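Local coordinates for protein glycerophosphoryl diester phosphodiesterase (PDB 3KS6) that belongs to the glycerophosphoryl diester phosphodiesterase family, folds as a TIM barrel and binds a magnesium ion with acidic side chains, at residues L13-S18 / F23-A28; F36-H39 / A45-V48; M86-L91 / V100-E105; L121-L126 / T135-F140. All blocks are in the same frame, centred on the assembly; numbering follows the deposited sequence.

Followed from the N terminus, the four contacts come in series: each closes before the next opens, so none nests in or crosses another. Contact 1 closes the short turn joining helix 12-15 to helix 20-27. Contact 2 closes the hairpin of strands 33-40 and 46-48. Contact 3 brings strand 101-106 back to helix 88-95, and contact 4 lays helix 118-128 against strand 135-139. Strands 33-40, 101-106 and 135-139 are successive parallel neighbours in the barrel sheet, tying contacts 2, 3 and 4 together. Contacts 2 and 3 also share the magnesium ion, while F23 of contact 1 packs against residues of both.

Contact 1 of 4, residues L13-S18 / F23-A28; sequences LEFGDS and FTATAA
F15 and A25 meet as a CH-pi pair: the A25 methyl lies over one face of the F15 ring, 4.0 Å from CB to the ring centroid and 27° off the ring normal. It leans toward the far end of the ring, where CZ is 3.6 Å from A25 CB. Alanine suits this place because its short side chain lets helix 20-27 come close to the phenyl face. The second meeting point lies nearer the barrel. There F23, whose chi1 of -70° sets CG beside the backbone N, carries its ring to S18: CE2 comes within 3.4 Å of S18 CA, so the ring rests more on the backbone of S18 than on its side chain; S18 CB is 3.9 Å from the same CE2.

Behind this first shell, E14 CB also rests on a face of the F15 ring, offset toward its rim. G16 is the first residue past helix 12-15 to leave helical angles, with a positive phi of 93°, a conformation in which a beta carbon would be pressed against the F15 carbonyl oxygen. Beyond the glycine, S18 OG donates to D17 OD1 at 2.8 Å, while D17 OD2 forms a salt bridge with R9. The F23 ring packs further on V34, F36 and L91. No hydrogen bond crosses between 13-18 and 23-28: dispersion and CH-pi contact hold them, while a single directional bond, to D17, holds the S18 hydroxyl from within its own segment.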
loop_
_atom_site.group_PDB
_atom_site.type_symbol
_atom_site.label_atom_id
_atom_site.label_comp_id
_atom_site.label_asym_id
_atom_site.label_seq_id
_atom_site.Cartn_x
_atom_site.Cartn_y
_atom_site.Cartn_z
ATOM N N LEU A 13 -2.234 -12.999 3.786
ATOM C CA LEU A 13 -2.893 -14.280 3.890
ATOM C C LEU A 13 -1.933 -15.437 3.696
ATOM O O LEU A 13 -2.355 -16.570 3.827
ATOM C CB LEU A 13 -4.045 -14.364 2.909
ATOM C CG LEU A 13 -5.306 -13.573 3.264
ATOM C CD1 LEU A 13 -6.362 -13.777 2.192
ATOM C CD2 LEU A 13 -5.844 -14.020 4.618
ATOM N N GLU A 14 -0.670 -15.150 3.355
ATOM C CA GLU A 14 0.372 -16.179 3.265
ATOM C C GLU A 14 1.264 -16.184 4.525
ATOM O O GLU A 14 1.658 -17.252 5.029
ATOM C CB GLU A 14 1.255 -15.960 2.025
ATOM C CG GLU A 14 0.500 -16.127 0.710
ATOM C CD GLU A 14 1.329 -15.930 -0.547
ATOM O OE1 GLU A 14 2.560 -16.094 -0.516
ATOM O OE2 GLU A 14 0.707 -15.645 -1.598
ATOM N N PHE A 15 1.588 -14.996 5.040
ATOM C CA PHE A 15 2.612 -14.854 6.081
ATOM C C PHE A 15 2.235 -14.053 7.321
ATOM O O PHE A 15 3.117 -13.788 8.174
ATOM C CB PHE A 15 3.828 -14.162 5.478
ATOM C CG PHE A 15 4.284 -14.771 4.198
ATOM C CD1 PHE A 15 4.853 -16.015 4.184
ATOM C CD2 PHE A 15 4.151 -14.083 3.010
ATOM C CE1 PHE A 15 5.263 -16.592 2.990
ATOM C CE2 PHE A 15 4.584 -14.644 1.818
ATOM C CZ PHE A 15 5.129 -15.895 1.810
ATOM N N GLY A 16 0.974 -13.640 7.414
ATOM C CA GLY A 16 0.559 -12.783 8.494
ATOM C C GLY A 16 0.666 -11.347 8.067
ATOM O O GLY A 16 1.293 -11.023 7.053
ATOM N N ASP A 17 0.082 -10.476 8.879
ATOM C CA ASP A 17 -0.032 -9.072 8.549
ATOM C C ASP A 17 1.232 -8.287 8.909
ATOM O O ASP A 17 1.572 -8.129 10.082
ATOM C CB ASP A 17 -1.249 -8.526 9.284
ATOM C CG ASP A 17 -1.635 -7.105 8.861
ATOM O OD1 ASP A 17 -0.756 -6.240 8.663
ATOM O OD2 ASP A 17 -2.858 -6.870 8.765
ATOM N N SER A 18 1.935 -7.794 7.894
ATOM C CA SER A 18 3.099 -6.914 8.097
ATOM C C SER A 18 4.198 -7.558 8.932
ATOM O O SER A 18 4.808 -6.922 9.825
ATOM C CB SER A 18 2.667 -5.558 8.718
ATOM O OG SER A 18 1.627 -4.976 7.973
ATOM N N PHE A 23 7.543 -9.752 4.656
ATOM C CA PHE A 23 8.330 -8.768 3.938
ATOM C C PHE A 23 9.632 -9.367 3.344
ATOM O O PHE A 23 10.089 -8.936 2.283
ATOM C CB PHE A 23 8.627 -7.562 4.815
ATOM C CG PHE A 23 7.425 -6.712 5.122
ATOM C CD1 PHE A 23 6.706 -6.107 4.100
ATOM C CD2 PHE A 23 7.052 -6.437 6.436
ATOM C CE1 PHE A 23 5.618 -5.312 4.361
ATOM C CE2 PHE A 23 5.959 -5.618 6.683
ATOM C CZ PHE A 23 5.254 -5.047 5.636
ATOM N N THR A 24 10.180 -10.366 4.027
ATOM C CA THR A 24 11.408 -11.038 3.603
ATOM C C THR A 24 11.097 -11.901 2.395
ATOM O O THR A 24 11.800 -11.826 1.381
ATOM C CB THR A 24 12.033 -11.866 4.787
ATOM O OG1 THR A 24 12.358 -10.974 5.858
ATOM C CG2 THR A 24 13.336 -12.569 4.373
ATOM N N ALA A 25 10.015 -12.665 2.471
ATOM C CA ALA A 25 9.633 -13.552 1.389
ATOM C C ALA A 25 9.273 -12.715 0.170
ATOM O O ALA A 25 9.688 -13.017 -0.946
ATOM C CB ALA A 25 8.454 -14.482 1.802
ATOM N N THR A 26 8.540 -11.627 0.382
ATOM C CA THR A 26 8.158 -10.749 -0.731
ATOM C C THR A 26 9.363 -10.153 -1.489
ATOM O O THR A 26 9.348 -10.069 -2.728
ATOM C CB THR A 26 7.257 -9.601 -0.221
ATOM O OG1 THR A 26 5.966 -10.145 0.144
ATOM C CG2 THR A 26 7.051 -8.570 -1.325
ATOM N N ALA A 27 10.403 -9.769 -0.746
ATOM C CA ALA A 27 11.620 -9.176 -1.326
ATOM C C ALA A 27 12.280 -10.089 -2.343
ATOM O O ALA A 27 12.966 -9.600 -3.262
ATOM C CB ALA A 27 12.616 -8.814 -0.248
ATOM N N ALA A 28 12.068 -11.388 -2.183
ATOM C CA ALA A 28 12.633 -12.430 -3.084
ATOM C C ALA A 28 11.718 -12.904 -4.216
ATOM O O ALA A 28 12.121 -13.752 -5.038
ATOM C CB ALA A 28 13.047 -13.635 -2.224
#

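Contact 2 of 4, residues F36-H39 / A45-V48; sequences FDLH and AIVV. With MG (magnesium ion), chain F.
L38 and V48 face each other as an antiparallel non-hydrogen-bonded pair, and L38 fills the side of the sheet they share. Its CB lies 4.0 Å from I46 CG2. With chi1 at -60°, CG stands beside the backbone N and the branches spread over the neighbouring strand. CD2 is the busier tip: it touches V48 CG2 at 3.8 Å, reaches I46 CG2 at 4.0 Å and sits in plane at the edge of the F36 ring. CD1 also approaches I46 CG2, then meets V122 of helix 118-128 and C104. Branched aliphatic residues suit this side because helices 88-95 and 118-128 cover it.

The backbone forms a beta hairpin, in which short strand 46-48 runs antiparallel to barrel strand 33-40 of the TIM barrel. H39 and V47 make its hydrogen-bonded pair: H39 N donates to V47 O and V47 N to H39 O, each at 3.0 Å. F36 CB adds an apolar contact with V48 CG1.

On the other side of strand 36-39 the residues are polar. D37 OD1 binds the magnesium ion at 2.1 Å, in company with E35 and E105, while D37 OD2 accepts a 2.6 Å hydrogen bond from one of the metal's waters, so the carboxylate is held through both oxygens. The imidazole of H39 is gripped at both nitrogens, ND1 by the Y115 hydroxyl and NE2 by the H50 carbonyl oxygen.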
loop_
_atom_site.group_PDB
_atom_site.type_symbol
_atom_site.label_atom_id
_atom_site.label_comp_id
_atom_site.label_asym_id
_atom_site.label_seq_id
_atom_site.Cartn_x
_atom_site.Cartn_y
_atom_site.Cartn_z
ATOM N N PHE A 36 2.841 -1.357 2.193
ATOM C CA PHE A 36 2.827 -1.284 3.643
ATOM C C PHE A 36 2.356 0.091 4.093
ATOM O O PHE A 36 2.376 1.051 3.318
ATOM C CB PHE A 36 4.242 -1.578 4.192
ATOM C CG PHE A 36 5.277 -0.618 3.675
ATOM C CD1 PHE A 36 5.857 -0.835 2.430
ATOM C CD2 PHE A 36 5.608 0.532 4.386
ATOM C CE1 PHE A 36 6.765 0.034 1.919
ATOM C CE2 PHE A 36 6.531 1.424 3.880
ATOM C CZ PHE A 36 7.136 1.166 2.646
ATOM N N ASP A 37 1.942 0.154 5.357
ATOM C CA ASP A 37 1.398 1.365 5.987
ATOM C C ASP A 37 2.334 1.712 7.158
ATOM O O ASP A 37 2.996 0.850 7.704
ATOM C CB ASP A 37 -0.002 1.085 6.533
ATOM C CG ASP A 37 -0.824 0.188 5.622
ATOM O OD1 ASP A 37 -1.316 0.667 4.562
ATOM O OD2 ASP A 37 -0.977 -1.007 5.958
ATOM N N LEU A 38 2.356 2.975 7.553
ATOM C CA LEU A 38 3.303 3.447 8.564
ATOM C C LEU A 38 2.585 4.286 9.594
ATOM O O LEU A 38 1.634 4.989 9.248
ATOM C CB LEU A 38 4.410 4.304 7.896
ATOM C CG LEU A 38 5.323 3.688 6.808
ATOM C CD1 LEU A 38 6.303 4.757 6.207
ATOM C CD2 LEU A 38 6.083 2.504 7.369
ATOM N N HIS A 39 3.062 4.234 10.845
ATOM C CA HIS A 39 2.564 5.070 11.954
ATOM C C HIS A 39 3.709 5.576 12.829
ATOM O O HIS A 39 4.730 4.889 12.986
ATOM C CB HIS A 39 1.601 4.262 12.831
ATOM C CG HIS A 39 0.373 3.810 12.110
ATOM N ND1 HIS A 39 -0.765 4.581 12.018
ATOM C CD2 HIS A 39 0.139 2.694 11.386
ATOM C CE1 HIS A 39 -1.660 3.935 11.292
ATOM N NE2 HIS A 39 -1.133 2.791 10.896
ATOM N N ALA A 45 9.652 7.447 16.398
ATOM C CA ALA A 45 10.052 6.362 15.516
ATOM C C ALA A 45 8.916 6.127 14.523
ATOM O O ALA A 45 7.834 6.709 14.663
ATOM C CB ALA A 45 10.329 5.109 16.313
ATOM N N ILE A 46 9.205 5.294 13.517
ATOM C CA ILE A 46 8.289 4.938 12.439
ATOM C C ILE A 46 8.126 3.407 12.442
ATOM O O ILE A 46 9.092 2.692 12.265
ATOM C CB ILE A 46 8.803 5.384 11.083
ATOM C CG1 ILE A 46 9.011 6.904 11.063
ATOM C CG2 ILE A 46 7.806 4.949 9.966
ATOM C CD1 ILE A 46 9.628 7.400 9.789
ATOM N N VAL A 47 6.917 2.918 12.683
ATOM C CA VAL A 47 6.673 1.487 12.650
ATOM C C VAL A 47 5.733 1.126 11.521
ATOM O O VAL A 47 4.871 1.911 11.135
ATOM C CB VAL A 47 6.128 0.928 13.975
ATOM C CG1 VAL A 47 7.162 1.114 15.097
ATOM C CG2 VAL A 47 4.780 1.569 14.333
ATOM N N VAL A 48 5.932 -0.085 11.021
ATOM C CA VAL A 48 5.206 -0.645 9.887
ATOM C C VAL A 48 4.032 -1.481 10.459
ATOM O O VAL A 48 4.223 -2.513 11.082
ATOM C CB VAL A 48 6.120 -1.549 9.032
ATOM C CG1 VAL A 48 5.384 -2.087 7.823
ATOM C CG2 VAL A 48 7.398 -0.786 8.605
HETATM MG MG MG F . -2.368 -0.161 2.980
HETATM O O HOH W 1 -1.903 -2.091 3.731
HETATM O O HOH W 2 -4.143 -0.236 4.080
#

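Contact 3 of 4, residues M86-L91 / V100-E105. With MG (magnesium ion), chain F.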
loop_
_atom_site.group_PDB
_atom_site.type_symbol
_atom_site.label_atom_id
_atom_site.label_comp_id
_atom_site.label_asym_id
_atom_site.label_seq_id
_atom_site.Cartn_x
_atom_site.Cartn_y
_atom_site.Cartn_z
HETATM N N MSE A 86 7.794 -4.225 12.882
HETATM C CA MSE A 86 9.022 -3.652 12.303
HETATM C C MSE A 86 9.035 -2.133 12.293
HETATM O O MSE A 86 7.976 -1.470 12.286
HETATM C CB MSE A 86 9.203 -4.091 10.846
HETATM C CG MSE A 86 9.199 -5.586 10.582
HETATM SE SE MSE A 86 9.768 -5.963 8.751
HETATM C CE MSE A 86 11.638 -5.763 8.860
ATOM N N THR A 87 10.256 -1.585 12.270
ATOM C CA THR A 87 10.468 -0.183 11.995
ATOM C C THR A 87 10.673 -0.010 10.486
ATOM O O THR A 87 10.975 -0.974 9.763
ATOM C CB THR A 87 11.712 0.391 12.737
ATOM O OG1 THR A 87 12.888 -0.295 12.280
ATOM C CG2 THR A 87 11.552 0.276 14.250
ATOM N N LEU A 88 10.491 1.216 10.004
ATOM C CA LEU A 88 10.746 1.506 8.600
ATOM C C LEU A 88 12.211 1.123 8.255
ATOM O O LEU A 88 12.484 0.493 7.215
ATOM C CB LEU A 88 10.464 2.991 8.279
ATOM C CG LEU A 88 10.740 3.490 6.848
ATOM C CD1 LEU A 88 10.037 2.634 5.770
ATOM C CD2 LEU A 88 10.387 4.982 6.719
ATOM N N GLU A 89 13.153 1.475 9.127
ATOM C CA GLU A 89 14.569 1.174 8.888
ATOM C C GLU A 89 14.827 -0.316 8.670
ATOM O O GLU A 89 15.584 -0.740 7.767
ATOM C CB GLU A 89 15.418 1.671 10.080
ATOM C CG GLU A 89 16.887 1.241 9.979
ATOM C CD GLU A 89 17.757 1.631 11.175
ATOM O OE1 GLU A 89 17.221 1.876 12.277
ATOM O OE2 GLU A 89 18.995 1.670 10.977
ATOM N N GLU A 90 14.220 -1.125 9.522
ATOM C CA GLU A 90 14.352 -2.579 9.416
ATOM C C GLU A 90 13.768 -3.086 8.098
ATOM O O GLU A 90 14.353 -3.968 7.462
ATOM C CB GLU A 90 13.682 -3.238 10.609
ATOM C CG GLU A 90 14.455 -2.997 11.907
ATOM C CD GLU A 90 13.651 -3.303 13.201
ATOM O OE1 GLU A 90 12.439 -3.596 13.159
ATOM O OE2 GLU A 90 14.259 -3.210 14.283
ATOM N N LEU A 91 12.621 -2.519 7.689
ATOM C CA LEU A 91 12.013 -2.839 6.387
ATOM C C LEU A 91 12.952 -2.454 5.243
ATOM O O LEU A 91 13.184 -3.230 4.312
ATOM C CB LEU A 91 10.631 -2.169 6.229
ATOM C CG LEU A 91 9.843 -2.450 4.931
ATOM C CD1 LEU A 91 9.552 -3.948 4.681
ATOM C CD2 LEU A 91 8.569 -1.628 4.888
ATOM N N VAL A 100 12.470 -5.427 -5.872
ATOM C CA VAL A 100 11.086 -5.005 -5.496
ATOM C C VAL A 100 11.125 -3.620 -4.839
ATOM O O VAL A 100 11.951 -3.376 -3.968
ATOM C CB VAL A 100 10.485 -6.051 -4.544
ATOM C CG1 VAL A 100 9.059 -5.662 -4.046
ATOM C CG2 VAL A 100 10.488 -7.428 -5.230
ATOM N N ASN A 101 10.197 -2.745 -5.226
ATOM C CA ASN A 101 10.159 -1.381 -4.750
ATOM C C ASN A 101 9.004 -1.151 -3.805
ATOM O O ASN A 101 8.248 -2.067 -3.545
ATOM C CB ASN A 101 10.140 -0.452 -5.926
ATOM C CG ASN A 101 11.445 -0.501 -6.700
ATOM O OD1 ASN A 101 12.515 -0.734 -6.133
ATOM N ND2 ASN A 101 11.357 -0.288 -7.981
ATOM N N PHE A 102 8.898 0.069 -3.275
ATOM C CA PHE A 102 7.978 0.343 -2.180
ATOM C C PHE A 102 6.719 1.041 -2.667
ATOM O O PHE A 102 6.804 1.949 -3.511
ATOM C CB PHE A 102 8.631 1.311 -1.178
ATOM C CG PHE A 102 9.592 0.688 -0.157
ATOM C CD1 PHE A 102 9.808 -0.667 -0.035
ATOM C CD2 PHE A 102 10.185 1.524 0.787
ATOM C CE1 PHE A 102 10.642 -1.179 0.954
ATOM C CE2 PHE A 102 11.015 0.993 1.788
ATOM C CZ PHE A 102 11.237 -0.366 1.843
ATOM N N ARG A 103 5.581 0.643 -2.090
ATOM C CA ARG A 103 4.309 1.340 -2.200
ATOM C C ARG A 103 3.931 1.654 -0.722
ATOM O O ARG A 103 3.507 0.782 0.048
ATOM C CB ARG A 103 3.256 0.490 -2.930
ATOM C CG ARG A 103 1.821 1.073 -2.928
ATOM C CD ARG A 103 0.902 0.069 -3.492
ATOM N NE ARG A 103 -0.521 0.345 -3.318
ATOM C CZ ARG A 103 -1.403 0.469 -4.303
ATOM N NH1 ARG A 103 -1.070 0.311 -5.592
ATOM N NH2 ARG A 103 -2.670 0.655 -3.978
ATOM N N CYS A 104 4.157 2.890 -0.342
ATOM C CA CYS A 104 4.029 3.333 1.036
ATOM C C CYS A 104 2.700 4.044 1.277
ATOM O O CYS A 104 2.453 5.062 0.654
ATOM C CB CYS A 104 5.201 4.297 1.317
ATOM S SG CYS A 104 5.184 5.040 2.953
ATOM N N GLU A 105 1.881 3.564 2.204
ATOM C CA GLU A 105 0.593 4.229 2.489
ATOM C C GLU A 105 0.675 5.073 3.737
ATOM O O GLU A 105 1.133 4.605 4.772
ATOM C CB GLU A 105 -0.560 3.216 2.626
ATOM C CG GLU A 105 -1.923 3.905 2.625
ATOM C CD GLU A 105 -3.089 2.955 2.787
ATOM O OE1 GLU A 105 -2.944 1.733 2.498
ATOM O OE2 GLU A 105 -4.148 3.440 3.271
HETATM MG MG MG F . -2.368 -0.161 2.980
HETATM O O HOH W 1 -1.903 -2.091 3.731
HETATM O O HOH W 2 -4.143 -0.236 4.080
#
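F102 projects from strand 101-106 of the TIM barrel toward L91 of helix 88-95, packing an outer helix on the barrel wall. The close part of the contact is small: L91 CG lies 4.0 Å from F102 CZ, the side chains approaching from opposite directions. L91 carries its CG anti to the backbone N (chi1 -178°), which turns the branch point toward the ring. L88, a turn earlier, reaches the neighbouring rim atom more loosely, with CD1 4.4 Å from F102 CE2. Both leucines come at the ring obliquely. A flat, wide phenylalanine suits the place, since together with L91 it bridges backbones whose CA atoms, L91 and F102, are 10.0 Å apart, and F36 and Y95 meet the same ring edge-to-face.

Away from the barrel wall the helix is polar. E89 is exposed to solvent, and T87 and E90 form a capping box at the start of the helix: E90 N donates to T87 OG1 at 3.2 Å, and T87 N returns a 3.1 Å bond to E90 OE1. That second donor arrives from above the carboxylate plane, 51° out of it. The same oxygen also meets K73 in a salt bridge, which would help to offset its charge.

The strand carries the chain on from this apolar core to the metal. E105 stays extended beyond CG, and its OE1 binds the magnesium ion at 2.0 Å.

Contact 4 of 4, residues L121-L126 / T135-F140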
loop_
_atom_site.group_PDB
_atom_site.type_symbol
_atom_site.label_atom_id
_atom_site.label_comp_id
_atom_site.label_asym_id
_atom_site.label_seq_id
_atom_site.Cartn_x
_atom_site.Cartn_y
_atom_site.Cartn_z
ATOM N N LEU A 121 8.553 13.281 8.280
ATOM C CA LEU A 121 9.314 12.225 8.975
ATOM C C LEU A 121 9.548 11.006 8.094
ATOM O O LEU A 121 10.627 10.377 8.110
ATOM C CB LEU A 121 8.551 11.683 10.183
ATOM C CG LEU A 121 8.879 11.883 11.647
ATOM C CD1 LEU A 121 8.424 13.294 12.070
ATOM C CD2 LEU A 121 8.146 10.727 12.456
ATOM N N VAL A 122 8.489 10.608 7.406
ATOM C CA VAL A 122 8.579 9.432 6.545
ATOM C C VAL A 122 9.563 9.675 5.393
ATOM O O VAL A 122 10.420 8.825 5.117
ATOM C CB VAL A 122 7.176 8.958 6.025
ATOM C CG1 VAL A 122 7.360 7.886 4.890
ATOM C CG2 VAL A 122 6.282 8.444 7.174
ATOM N N ILE A 123 9.440 10.817 4.728
ATOM C CA ILE A 123 10.318 11.158 3.601
ATOM C C ILE A 123 11.785 11.189 4.095
ATOM O O ILE A 123 12.665 10.626 3.475
ATOM C CB ILE A 123 9.903 12.488 2.928
ATOM C CG1 ILE A 123 8.574 12.312 2.171
ATOM C CG2 ILE A 123 11.017 12.993 1.990
ATOM C CD1 ILE A 123 7.933 13.606 1.779
ATOM N N ALA A 124 12.015 11.777 5.274
ATOM C CA ALA A 124 13.367 11.810 5.871
ATOM C C ALA A 124 13.906 10.431 6.182
ATOM O O ALA A 124 15.065 10.133 5.943
ATOM C CB ALA A 124 13.361 12.681 7.144
ATOM N N GLY A 125 13.071 9.570 6.729
ATOM C CA GLY A 125 13.482 8.207 7.020
ATOM C C GLY A 125 13.808 7.431 5.771
ATOM O O GLY A 125 14.793 6.681 5.741
ATOM N N LEU A 126 12.983 7.566 4.743
ATOM C CA LEU A 126 13.277 6.908 3.474
ATOM C C LEU A 126 14.599 7.417 2.848
ATOM O O LEU A 126 15.379 6.635 2.272
ATOM C CB LEU A 126 12.104 7.106 2.492
ATOM C CG LEU A 126 10.848 6.258 2.739
ATOM C CD1 LEU A 126 9.597 6.782 1.962
ATOM C CD2 LEU A 126 11.068 4.780 2.521
ATOM N N THR A 135 10.274 4.641 -4.044
ATOM C CA THR A 135 8.984 4.639 -3.355
ATOM C C THR A 135 7.893 5.377 -4.151
ATOM O O THR A 135 8.139 6.443 -4.753
ATOM C CB THR A 135 9.109 5.289 -1.950
ATOM O OG1 THR A 135 10.025 4.536 -1.170
ATOM C CG2 THR A 135 7.746 5.310 -1.217
ATOM N N THR A 136 6.716 4.757 -4.177
ATOM C CA THR A 136 5.451 5.390 -4.598
ATOM C C THR A 136 4.632 5.573 -3.330
ATOM O O THR A 136 4.606 4.689 -2.476
ATOM C CB THR A 136 4.668 4.463 -5.579
ATOM O OG1 THR A 136 5.304 4.497 -6.862
ATOM C CG2 THR A 136 3.212 4.881 -5.727
ATOM N N PHE A 137 3.945 6.706 -3.205
ATOM C CA PHE A 137 3.146 6.983 -2.026
ATOM C C PHE A 137 1.662 6.888 -2.335
ATOM O O PHE A 137 1.205 7.306 -3.399
ATOM C CB PHE A 137 3.424 8.390 -1.468
ATOM C CG PHE A 137 4.824 8.555 -0.950
ATOM C CD1 PHE A 137 5.129 8.225 0.367
ATOM C CD2 PHE A 137 5.812 9.065 -1.765
ATOM C CE1 PHE A 137 6.410 8.397 0.851
ATOM C CE2 PHE A 137 7.126 9.219 -1.289
ATOM C CZ PHE A 137 7.405 8.914 0.035
ATOM N N SER A 138 0.901 6.413 -1.360
ATOM C CA SER A 138 -0.546 6.270 -1.534
ATOM C C SER A 138 -1.240 6.745 -0.252
ATOM O O SER A 138 -0.616 6.781 0.787
ATOM C CB SER A 138 -0.908 4.808 -1.752
ATOM O OG SER A 138 -0.586 4.010 -0.621
ATOM N N SER A 139 -2.510 7.136 -0.362
ATOM C CA SER A 139 -3.305 7.466 0.822
ATOM C C SER A 139 -4.737 7.520 0.429
ATOM O O SER A 139 -5.028 7.849 -0.731
ATOM C CB SER A 139 -2.940 8.855 1.343
ATOM O OG SER A 139 -3.567 9.117 2.569
ATOM N N PHE A 140 -5.644 7.222 1.372
ATOM C CA PHE A 140 -7.072 7.498 1.144
ATOM C C PHE A 140 -7.406 8.975 1.386
ATOM O O PHE A 140 -8.474 9.424 0.975
ATOM C CB PHE A 140 -7.939 6.673 2.083
ATOM C CG PHE A 140 -8.092 5.241 1.680
ATOM C CD1 PHE A 140 -7.175 4.279 2.089
ATOM C CD2 PHE A 140 -9.143 4.842 0.869
ATOM C CE1 PHE A 140 -7.327 2.955 1.735
ATOM C CE2 PHE A 140 -9.275 3.499 0.503
ATOM C CZ PHE A 140 -8.376 2.578 0.952
#
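L126 overlaps the far end of the F137 ring with a single methyl: CD1 lies 3.6 Å from F137 CZ and 3.7 Å from F137 CE1, coming in obliquely. This is the helix-on-strand layer of a beta-alpha-beta unit of the TIM barrel, in which helix 118-128 connects strands 101-106 and 135-139. Its segment 121-126 runs nearly antiparallel to 135-139, at 166°, the two segment axes 11.7 Å apart at their closest, a separation bridged entirely by side chains.

F137 suits this place because it is long enough to reach the helix, where three aliphatic residues gather round its outer end. V122 CG1 comes to the ring edge, near its plane, 4.2 Å from F137 CE1. I123 crosses the phenylalanine side chain at about a right angle and brings CG1 within 4.2 Å of F137 CZ. Nearer the strand, the methyl of T135 lies over the centre of one ring face, with CG2 3.8 Å above the plane. Beta-branched threonine thus supplies a methyl to the aromatic and a hydroxyl on another branch. With chi1 at -61°, OG1 lies beside the backbone N and CG2 is the branch anti to it.

The helix gains no hydrogen bond from the strand here. L126 and T135 reach toward each other tip to tip, and the hydroxyl is satisfied by M131 O, while L126 CD2 rests 3.8 Å from T135 OG1.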